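Local coordinates for protein cortical-lytic enzyme (PDB 5JIP) that probably acts as a muramidase that cleaves the glycan strands of spore-cortex peptidoglycan during germination and carries a bound magnesium ion, at residues S35-L40 / W199-F204; P17-F22 / D211-P216. All coordinates share one frame; numbering follows the deposited sequence.

Contact 1: residues S35-L40 / W199-F204; sequences SDFIYL and WTMWQF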
ATOM      1  N   SER A  35     -24.414 -14.869  -6.195  1.00 11.12           N
ATOM      2  CA  SER A  35     -23.333 -14.857  -5.221  1.00  8.76           C
ATOM      3  C   SER A  35     -22.102 -14.186  -5.813  1.00 10.47           C
ATOM      4  O   SER A  35     -21.709 -14.494  -6.943  1.00 11.64           O
ATOM      5  CB  SER A  35     -22.995 -16.281  -4.773  1.00 10.43           C
ATOM      6  OG  SER A  35     -24.128 -16.925  -4.225  1.00 11.37           O
ATOM      7  N   ASP A  36     -21.488 -13.281  -5.045  1.00  7.16           N
ATOM      8  CA  ASP A  36     -20.231 -12.661  -5.464  1.00  9.65           C
ATOM      9  C   ASP A  36     -19.043 -13.578  -5.255  1.00 10.56           C
ATOM     10  O   ASP A  36     -18.008 -13.417  -5.915  1.00  8.45           O
ATOM     11  CB  ASP A  36     -19.998 -11.371  -4.690  1.00 10.24           C
ATOM     12  CG  ASP A  36     -21.073 -10.339  -4.943  1.00 12.06           C
ATOM     13  OD1 ASP A  36     -21.171  -9.838  -6.083  1.00 11.53           O
ATOM     14  OD2 ASP A  36     -21.809 -10.020  -4.011  1.00  9.00           O
ATOM     15  N   PHE A  37     -19.166 -14.532  -4.343  1.00  7.55           N
ATOM     16  CA  PHE A  37     -18.075 -15.435  -4.014  1.00  8.46           C
ATOM     17  C   PHE A  37     -18.700 -16.666  -3.391  1.00  4.19           C
ATOM     18  O   PHE A  37     -19.843 -16.626  -2.921  1.00  5.97           O
ATOM     19  CB  PHE A  37     -17.067 -14.793  -3.031  1.00  6.95           C
ATOM     20  CG  PHE A  37     -17.703 -14.317  -1.739  1.00  8.01           C
ATOM     21  CD1 PHE A  37     -17.980 -15.207  -0.700  1.00  7.71           C
ATOM     22  CD2 PHE A  37     -18.060 -12.993  -1.576  1.00  7.78           C
ATOM     23  CE1 PHE A  37     -18.582 -14.783   0.460  1.00  7.49           C
ATOM     24  CE2 PHE A  37     -18.654 -12.560  -0.410  1.00  8.77           C
ATOM     25  CZ  PHE A  37     -18.915 -13.458   0.620  1.00  8.77           C
ATOM     26  N   ILE A  38     -17.943 -17.763  -3.394  1.00  6.30           N
ATOM     27  CA  ILE A  38     -18.321 -18.977  -2.672  1.00  6.88           C
ATOM     28  C   ILE A  38     -17.102 -19.502  -1.923  1.00  4.92           C
ATOM     29  O   ILE A  38     -16.037 -19.723  -2.518  1.00  5.75           O
ATOM     30  CB  ILE A  38     -18.861 -20.093  -3.603  1.00  6.73           C
ATOM     31  CG1 ILE A  38     -20.137 -19.643  -4.300  1.00  9.23           C
ATOM     32  CG2 ILE A  38     -19.102 -21.376  -2.815  1.00  5.17           C
ATOM     33  CD1 ILE A  38     -20.554 -20.579  -5.405  1.00  7.45           C
ATOM     34  N   TYR A  39     -17.277 -19.778  -0.629  1.00  5.80           N
ATOM     35  CA  TYR A  39     -16.290 -20.514   0.161  1.00  5.50           C
ATOM     36  C   TYR A  39     -16.674 -21.986   0.298  1.00  5.24           C
ATOM     37  O   TYR A  39     -17.849 -22.317   0.449  1.00  6.78           O
ATOM     38  CB  TYR A  39     -16.123 -19.898   1.551  1.00  5.40           C
ATOM     39  CG  TYR A  39     -14.945 -18.941   1.603  1.00  5.72           C
ATOM     40  CD1 TYR A  39     -13.632 -19.408   1.598  1.00  5.23           C
ATOM     41  CD2 TYR A  39     -15.145 -17.577   1.640  1.00  4.30           C
ATOM     42  CE1 TYR A  39     -12.562 -18.535   1.646  1.00  5.08           C
ATOM     43  CE2 TYR A  39     -14.076 -16.692   1.668  1.00  4.96           C
ATOM     44  CZ  TYR A  39     -12.798 -17.161   1.662  1.00  5.72           C
ATOM     45  OH  TYR A  39     -11.785 -16.227   1.682  1.00  5.12           O
ATOM     46  N   LEU A  40     -15.662 -22.859   0.203  1.00  7.02           N
ATOM     47  CA  LEU A  40     -15.798 -24.309   0.308  1.00  8.46           C
ATOM     48  C   LEU A  40     -14.900 -24.830   1.421  1.00  8.86           C
ATOM     49  O   LEU A  40     -13.799 -24.322   1.634  1.00  6.74           O
ATOM     50  CB  LEU A  40     -15.368 -25.015  -0.984  1.00  7.67           C
ATOM     51  CG  LEU A  40     -15.937 -24.464  -2.306  1.00  4.61           C
ATOM     52  CD1 LEU A  40     -15.211 -25.121  -3.494  1.00  4.84           C
ATOM     53  CD2 LEU A  40     -17.436 -24.672  -2.347  1.00  9.27           C
ATOM     54  N   TRP A 199     -13.889  -6.194  10.431  1.00  8.11           N
ATOM     55  CA  TRP A 199     -14.112  -7.503   9.839  1.00  8.44           C
ATOM     56  C   TRP A 199     -14.022  -7.413   8.326  1.00  5.99           C
ATOM     57  O   TRP A 199     -14.397  -6.415   7.705  1.00  5.67           O
ATOM     58  CB  TRP A 199     -15.449  -8.130  10.251  1.00  6.87           C
ATOM     59  CG  TRP A 199     -16.734  -7.372  10.045  1.00  7.39           C
ATOM     60  CD1 TRP A 199     -17.440  -6.695  10.993  1.00  9.10           C
ATOM     61  CD2 TRP A 199     -17.540  -7.345   8.860  1.00  8.33           C
ATOM     62  NE1 TRP A 199     -18.599  -6.186  10.453  1.00  9.48           N
ATOM     63  CE2 TRP A 199     -18.683  -6.573   9.145  1.00  9.75           C
ATOM     64  CE3 TRP A 199     -17.370  -7.833   7.576  1.00  6.42           C
ATOM     65  CZ2 TRP A 199     -19.657  -6.326   8.203  1.00  7.10           C
ATOM     66  CZ3 TRP A 199     -18.340  -7.571   6.634  1.00  7.87           C
ATOM     67  CH2 TRP A 199     -19.461  -6.820   6.944  1.00 10.60           C
ATOM     68  N   THR A 200     -13.467  -8.460   7.741  1.00  5.82           N
ATOM     69  CA  THR A 200     -13.430  -8.606   6.303  1.00  7.66           C
ATOM     70  C   THR A 200     -14.693  -9.296   5.791  1.00  5.92           C
ATOM     71  O   THR A 200     -15.236  -8.897   4.749  1.00  7.37           O
ATOM     72  CB  THR A 200     -12.168  -9.390   5.931  1.00  7.88           C
ATOM     73  OG1 THR A 200     -11.027  -8.610   6.313  1.00  8.25           O
ATOM     74  CG2 THR A 200     -12.119  -9.720   4.476  1.00  6.30           C
ATOM     75  N   MET A 201     -15.156 -10.337   6.493  1.00  4.70           N
ATOM     76  CA  MET A 201     -16.441 -10.972   6.200  1.00  5.99           C
ATOM     77  C   MET A 201     -17.178 -11.223   7.504  1.00  8.87           C
ATOM     78  O   MET A 201     -16.574 -11.338   8.572  1.00  5.23           O
ATOM     79  CB  MET A 201     -16.267 -12.282   5.443  1.00  5.43           C
ATOM     80  CG  MET A 201     -15.728 -12.107   4.044  1.00 17.93           C
ATOM     81  SD  MET A 201     -15.585 -13.672   3.100  1.00 18.30           S
ATOM     82  CE  MET A 201     -16.835 -14.709   3.785  1.00  5.16           C
ATOM     83  N   TRP A 202     -18.494 -11.277   7.396  1.00  4.12           N
ATOM     84  CA  TRP A 202     -19.393 -11.504   8.525  1.00  5.25           C
ATOM     85  C   TRP A 202     -20.375 -12.603   8.134  1.00  6.79           C
ATOM     86  O   TRP A 202     -21.171 -12.421   7.206  1.00  6.19           O
ATOM     87  CB  TRP A 202     -20.123 -10.214   8.891  1.00  7.96           C
ATOM     88  CG  TRP A 202     -21.278 -10.345   9.846  1.00  8.29           C
ATOM     89  CD1 TRP A 202     -21.510 -11.336  10.750  1.00  8.19           C
ATOM     90  CD2 TRP A 202     -22.384  -9.431   9.961  1.00  6.22           C
ATOM     91  NE1 TRP A 202     -22.688 -11.085  11.449  1.00  8.65           N
ATOM     92  CE2 TRP A 202     -23.244  -9.929  10.959  1.00  8.25           C
ATOM     93  CE3 TRP A 202     -22.714  -8.238   9.320  1.00  9.33           C
ATOM     94  CZ2 TRP A 202     -24.410  -9.265  11.327  1.00  6.83           C
ATOM     95  CZ3 TRP A 202     -23.876  -7.590   9.681  1.00  8.60           C
ATOM     96  CH2 TRP A 202     -24.702  -8.094  10.674  1.00  9.13           C
ATOM     97  N   GLN A 203     -20.271 -13.753   8.803  1.00  7.37           N
ATOM     98  CA  GLN A 203     -21.229 -14.841   8.654  1.00  5.21           C
ATOM     99  C   GLN A 203     -22.398 -14.531   9.578  1.00  5.88           C
ATOM    100  O   GLN A 203     -22.250 -14.580  10.806  1.00  7.23           O
ATOM    101  CB  GLN A 203     -20.601 -16.176   9.023  1.00  5.39           C
ATOM    102  CG  GLN A 203     -21.435 -17.372   8.602  1.00  7.54           C
ATOM    103  CD  GLN A 203     -20.783 -18.640   9.055  1.00  7.14           C
ATOM    104  OE1 GLN A 203     -20.747 -18.935  10.242  1.00  9.81           O
ATOM    105  NE2 GLN A 203     -20.247 -19.403   8.103  1.00  6.15           N
ATOM    106  N   PHE A 204     -23.525 -14.122   8.996  1.00  6.78           N
ATOM    107  CA  PHE A 204     -24.650 -13.645   9.791  1.00  6.51           C
ATOM    108  C   PHE A 204     -25.729 -14.700  10.001  1.00  9.68           C
ATOM    109  O   PHE A 204     -26.625 -14.491  10.824  1.00  9.43           O
ATOM    110  CB  PHE A 204     -25.255 -12.373   9.162  1.00  9.66           C
ATOM    111  CG  PHE A 204     -25.843 -12.581   7.791  1.00  5.38           C
ATOM    112  CD1 PHE A 204     -25.047 -12.430   6.657  1.00  6.45           C
ATOM    113  CD2 PHE A 204     -27.169 -12.933   7.635  1.00  9.35           C
ATOM    114  CE1 PHE A 204     -25.563 -12.632   5.395  1.00  9.38           C
ATOM    115  CE2 PHE A 204     -27.696 -13.147   6.365  1.00 11.23           C
ATOM    116  CZ  PHE A 204     -26.887 -13.006   5.247  1.00  8.93           C
TER

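Contact 2: residues P17-F22 / D211-P216; sequences PDLNEF and DGVGSP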
ATOM      1  N   PRO A  17     -22.337 -17.596  -0.085  1.00  5.86           N
ATOM      2  CA  PRO A  17     -22.432 -18.689   0.877  1.00  6.52           C
ATOM      3  C   PRO A  17     -21.080 -19.322   1.160  1.00  7.15           C
ATOM      4  O   PRO A  17     -20.117 -19.163   0.408  1.00  6.39           O
ATOM      5  CB  PRO A  17     -23.350 -19.681   0.151  1.00  8.07           C
ATOM      6  CG  PRO A  17     -22.906 -19.532  -1.292  1.00  7.14           C
ATOM      7  CD  PRO A  17     -22.674 -18.047  -1.457  1.00  5.48           C
ATOM      8  N   ASP A  18     -21.027 -20.075   2.256  1.00  5.56           N
ATOM      9  CA  ASP A  18     -19.987 -21.087   2.371  1.00  4.69           C
ATOM     10  C   ASP A  18     -20.644 -22.457   2.454  1.00  6.60           C
ATOM     11  O   ASP A  18     -21.759 -22.608   2.979  1.00  6.86           O
ATOM     12  CB  ASP A  18     -19.032 -20.838   3.557  1.00  6.00           C
ATOM     13  CG  ASP A  18     -19.748 -20.728   4.888  1.00  8.71           C
ATOM     14  OD1 ASP A  18     -20.196 -19.613   5.224  1.00  7.22           O
ATOM     15  OD2 ASP A  18     -19.844 -21.753   5.596  1.00  7.39           O
ATOM     16  N   LEU A  19     -19.947 -23.438   1.878  1.00  7.41           N
ATOM     17  CA  LEU A  19     -20.492 -24.762   1.577  1.00  9.09           C
ATOM     18  C   LEU A  19     -19.475 -25.838   1.937  1.00  8.70           C
ATOM     19  O   LEU A  19     -18.272 -25.580   2.034  1.00  6.00           O
ATOM     20  CB  LEU A  19     -20.835 -24.907   0.084  1.00  6.27           C
ATOM     21  CG  LEU A  19     -21.698 -23.844  -0.600  1.00  8.21           C
ATOM     22  CD1 LEU A  19     -21.691 -24.062  -2.121  1.00 13.01           C
ATOM     23  CD2 LEU A  19     -23.098 -23.877  -0.062  1.00  9.77           C
ATOM     24  N   ASN A  20     -19.963 -27.062   2.128  1.00  7.98           N
ATOM     25  CA  ASN A  20     -19.074 -28.203   2.278  1.00  6.70           C
ATOM     26  C   ASN A  20     -19.807 -29.446   1.782  1.00  7.67           C
ATOM     27  O   ASN A  20     -20.868 -29.350   1.165  1.00  7.06           O
ATOM     28  CB  ASN A  20     -18.573 -28.333   3.721  1.00  7.62           C
ATOM     29  CG  ASN A  20     -19.693 -28.561   4.731  1.00 11.46           C
ATOM     30  OD1 ASN A  20     -20.756 -29.107   4.423  1.00 11.28           O
ATOM     31  ND2 ASN A  20     -19.456 -28.110   5.946  1.00 11.17           N
ATOM     32  N   GLU A  21     -19.220 -30.618   2.027  1.00  8.20           N
ATOM     33  CA  GLU A  21     -19.793 -31.840   1.462  1.00 11.75           C
ATOM     34  C   GLU A  21     -21.199 -32.144   1.967  1.00 11.68           C
ATOM     35  O   GLU A  21     -21.895 -32.981   1.367  1.00  9.36           O
ATOM     36  CB  GLU A  21     -18.869 -33.009   1.762  1.00  7.02           C
ATOM     37  CG  GLU A  21     -18.803 -33.408   3.213  1.00  9.18           C
ATOM     38  CD  GLU A  21     -17.804 -34.517   3.424  1.00 11.61           C
ATOM     39  OE1 GLU A  21     -18.242 -35.701   3.468  1.00 13.77           O
ATOM     40  OE2 GLU A  21     -16.593 -34.213   3.498  1.00  8.68           O
ATOM     41  N   PHE A  22     -21.641 -31.490   3.035  1.00 10.02           N
ATOM     42  CA  PHE A  22     -22.978 -31.729   3.577  1.00 13.32           C
ATOM     43  C   PHE A  22     -24.000 -30.751   3.035  1.00 10.63           C
ATOM     44  O   PHE A  22     -25.186 -30.861   3.350  1.00 11.54           O
ATOM     45  CB  PHE A  22     -22.922 -31.692   5.125  1.00 14.49           C
ATOM     46  CG  PHE A  22     -21.843 -32.574   5.681  1.00 10.95           C
ATOM     47  CD1 PHE A  22     -21.892 -33.943   5.471  1.00 13.98           C
ATOM     48  CD2 PHE A  22     -20.760 -32.043   6.386  1.00 11.83           C
ATOM     49  CE1 PHE A  22     -20.899 -34.750   5.942  1.00 13.32           C
ATOM     50  CE2 PHE A  22     -19.764 -32.845   6.845  1.00 10.20           C
ATOM     51  CZ  PHE A  22     -19.827 -34.203   6.644  1.00 10.22           C
ATOM     52  N   ASP A 211     -31.440 -19.357  -3.329  1.00 11.81           N
ATOM     53  CA  ASP A 211     -31.682 -20.144  -4.540  1.00 13.42           C
ATOM     54  C   ASP A 211     -30.364 -20.735  -5.014  1.00 12.51           C
ATOM     55  O   ASP A 211     -29.371 -20.024  -5.146  1.00 11.59           O
ATOM     56  CB  ASP A 211     -32.278 -19.263  -5.654  1.00 17.40           C
ATOM     57  CG  ASP A 211     -33.772 -18.985  -5.480  1.00 24.90           C
ATOM     58  OD1 ASP A 211     -34.376 -19.439  -4.485  1.00 21.92           O
ATOM     59  OD2 ASP A 211     -34.340 -18.286  -6.356  1.00 25.53           O
ATOM     60  N   GLY A 212     -30.351 -22.032  -5.253  1.00 11.04           N
ATOM     61  CA  GLY A 212     -29.145 -22.702  -5.677  1.00 10.68           C
ATOM     62  C   GLY A 212     -28.509 -23.555  -4.614  1.00  9.75           C
ATOM     63  O   GLY A 212     -27.557 -24.294  -4.919  1.00  9.51           O
ATOM     64  N   VAL A 213     -28.999 -23.483  -3.376  1.00 12.16           N
ATOM     65  CA  VAL A 213     -28.615 -24.404  -2.320  1.00 11.06           C
ATOM     66  C   VAL A 213     -29.897 -24.942  -1.712  1.00 11.34           C
ATOM     67  O   VAL A 213     -30.779 -24.161  -1.335  1.00 11.45           O
ATOM     68  CB  VAL A 213     -27.744 -23.737  -1.243  1.00  9.68           C
ATOM     69  CG1 VAL A 213     -27.393 -24.732  -0.182  1.00 11.06           C
ATOM     70  CG2 VAL A 213     -26.489 -23.160  -1.870  1.00  9.65           C
ATOM     71  N   GLY A 214     -29.999 -26.268  -1.618  1.00 12.17           N
ATOM     72  CA  GLY A 214     -31.223 -26.868  -1.131  1.00 17.41           C
ATOM     73  C   GLY A 214     -31.353 -26.820   0.374  1.00 18.68           C
ATOM     74  O   GLY A 214     -32.463 -26.684   0.900  1.00 18.95           O
ATOM     75  N   SER A 215     -30.248 -26.905   1.074  1.00 17.09           N
ATOM     76  CA  SER A 215     -30.246 -26.960   2.526  1.00 19.98           C
ATOM     77  C   SER A 215     -30.117 -25.556   3.120  1.00 14.88           C
ATOM     78  O   SER A 215     -29.678 -24.625   2.446  1.00 11.07           O
ATOM     79  CB  SER A 215     -29.099 -27.854   3.011  1.00 18.12           C
ATOM     80  OG  SER A 215     -27.909 -27.662   2.249  1.00 17.92           O
ATOM     81  N   PRO A 216     -30.549 -25.364   4.362  1.00 10.17           N
ATOM     82  CA  PRO A 216     -30.259 -24.103   5.065  1.00 11.06           C
ATOM     83  C   PRO A 216     -28.757 -23.868   5.057  1.00  9.08           C
ATOM     84  O   PRO A 216     -27.977 -24.757   5.385  1.00  9.20           O
ATOM     85  CB  PRO A 216     -30.788 -24.355   6.479  1.00 14.29           C
ATOM     86  CG  PRO A 216     -31.791 -25.505   6.316  1.00 21.75           C
ATOM     87  CD  PRO A 216     -31.200 -26.353   5.240  1.00 16.52           C
TER
HETATM   88  O   HOH W   1     -25.994 -28.164   4.894  1.00 27.85           O

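Contact 1: residues S35-L40 / W199-F204
In the buried interior of the barrel-like catalytic domain of this family 25 glycoside hydrolase, a Met-aromatic cluster joins residues 35-40 to residues 199-204: the thioether of Met201 packs against both the Phe37 and Tyr39 rings, which meet it from directions roughly at right angles. The backbones stay far apart, with 11.3 Å between CA of Phe37 and CA of Met201, so side chains alone bridge the gap, and the case illustrates how a long flexible residue can join a barrel strand and the residue just before it to a strand that is not its neighbour in the sheet. Strand 38-44 and strand 201-208 each pair with other strands, and Met201 reaches inward from the second of them.

The two rings receive the thioether differently. Its methyl, Met201 CE, lies 3.8 Å from Phe37 CE1, an oblique approach in which the sulfur sits 4.6 Å from the centroid of the Phe37 ring and 30° off the ring normal. Tyr39 instead offers its edge: Met201 SD is 3.7 Å from Tyr39 CE2, near the ring plane. The bend at chi3 (28°) of Met201 turns the methyl back so that sulfur and CE both contact the two rings. Phe37 comes from the opposite direction and presents CE1 and CZ to the methyl.

Beyond the cluster, Trp176 of strand 175-178 meets both Met201 and the Tyr39 ring, while the Tyr39 hydroxyl is hydrogen-bonded to the carbonyl oxygen of Phe109. With no hydrogen bond between the two segments, cohesion probably comes from apolar burial and dispersion, with a sulfur-aromatic contribution from the one polarisable sulfur to two rings.

Contact 2: residues P17-F22 / D211-P216
Val213 and Leu19 make the apolar touch by which the loop 211-216 closes over the end of strand 15-19, an instance of a connecting loop whose direct side-chain packing on residues 17-22 is one methyl pair, supplemented by a water bridge that is weak on one side. The loop approaches through Asp211 and Gly212, the first accepting a hydrogen bond at its carbonyl oxygen from ND2 of Asn34, the second, with a positive phi (107°), hydrogen-bonded through its backbone to that of Asn27.

Val213 then points its side chain at the strand. Its CG1 is anti to the backbone N (chi1 180°), which leaves the other branch, CG2, to meet CD2 of Leu19 at 3.9 Å. The two side chains run past each other in opposite directions, so the touch is made alongside, between one methyl of each.

Two residues on, Ser215 faces residues 17-22 again. Its OG, hydrogen-bonded to the backbone N of Arg24, is 4.3 Å from the carbonyl oxygen of Phe22, too far for a direct bond, and a water spans the interval: it donates to Phe22 O at 3.2 Å and makes a weak bond to Ser215 OG. Across from it, an Asx turn shapes the chain, Asn20 OD1 accepting from Phe22 N at 2.9 Å.

Past Pro216 the loop leads into strand 217-221, and Leu19 touches Val217 of that strand, Ile38 of strand 38-44 and Phe28 of helix 28-34, whose Leu31 packs against Val213.

Contacts 1 and 2 share one sheet, since strand 38-44 of the first runs parallel beside strand 15-19 of the second, with Tyr39 O and Leu19 N probably hydrogen-bonded at 2.8 Å. A second tie probably runs from Gln203 NE2 to Asp18 OD1, so both segments of contact 1 meet segment 17-22. Their chemistry differs with their place. Contact 1 is core, its three buried residues joined by apolar and sulfur-aromatic contacts, without a hydrogen bond. Contact 2 lies farther out, on a loop joining strands 201-208 and 217-221, and is only partly buried; there one methyl pair is accompanied by a water bridge, weak on its serine side. In sequence, residues 17-22 and 211-216 bracket both segments of contact 1.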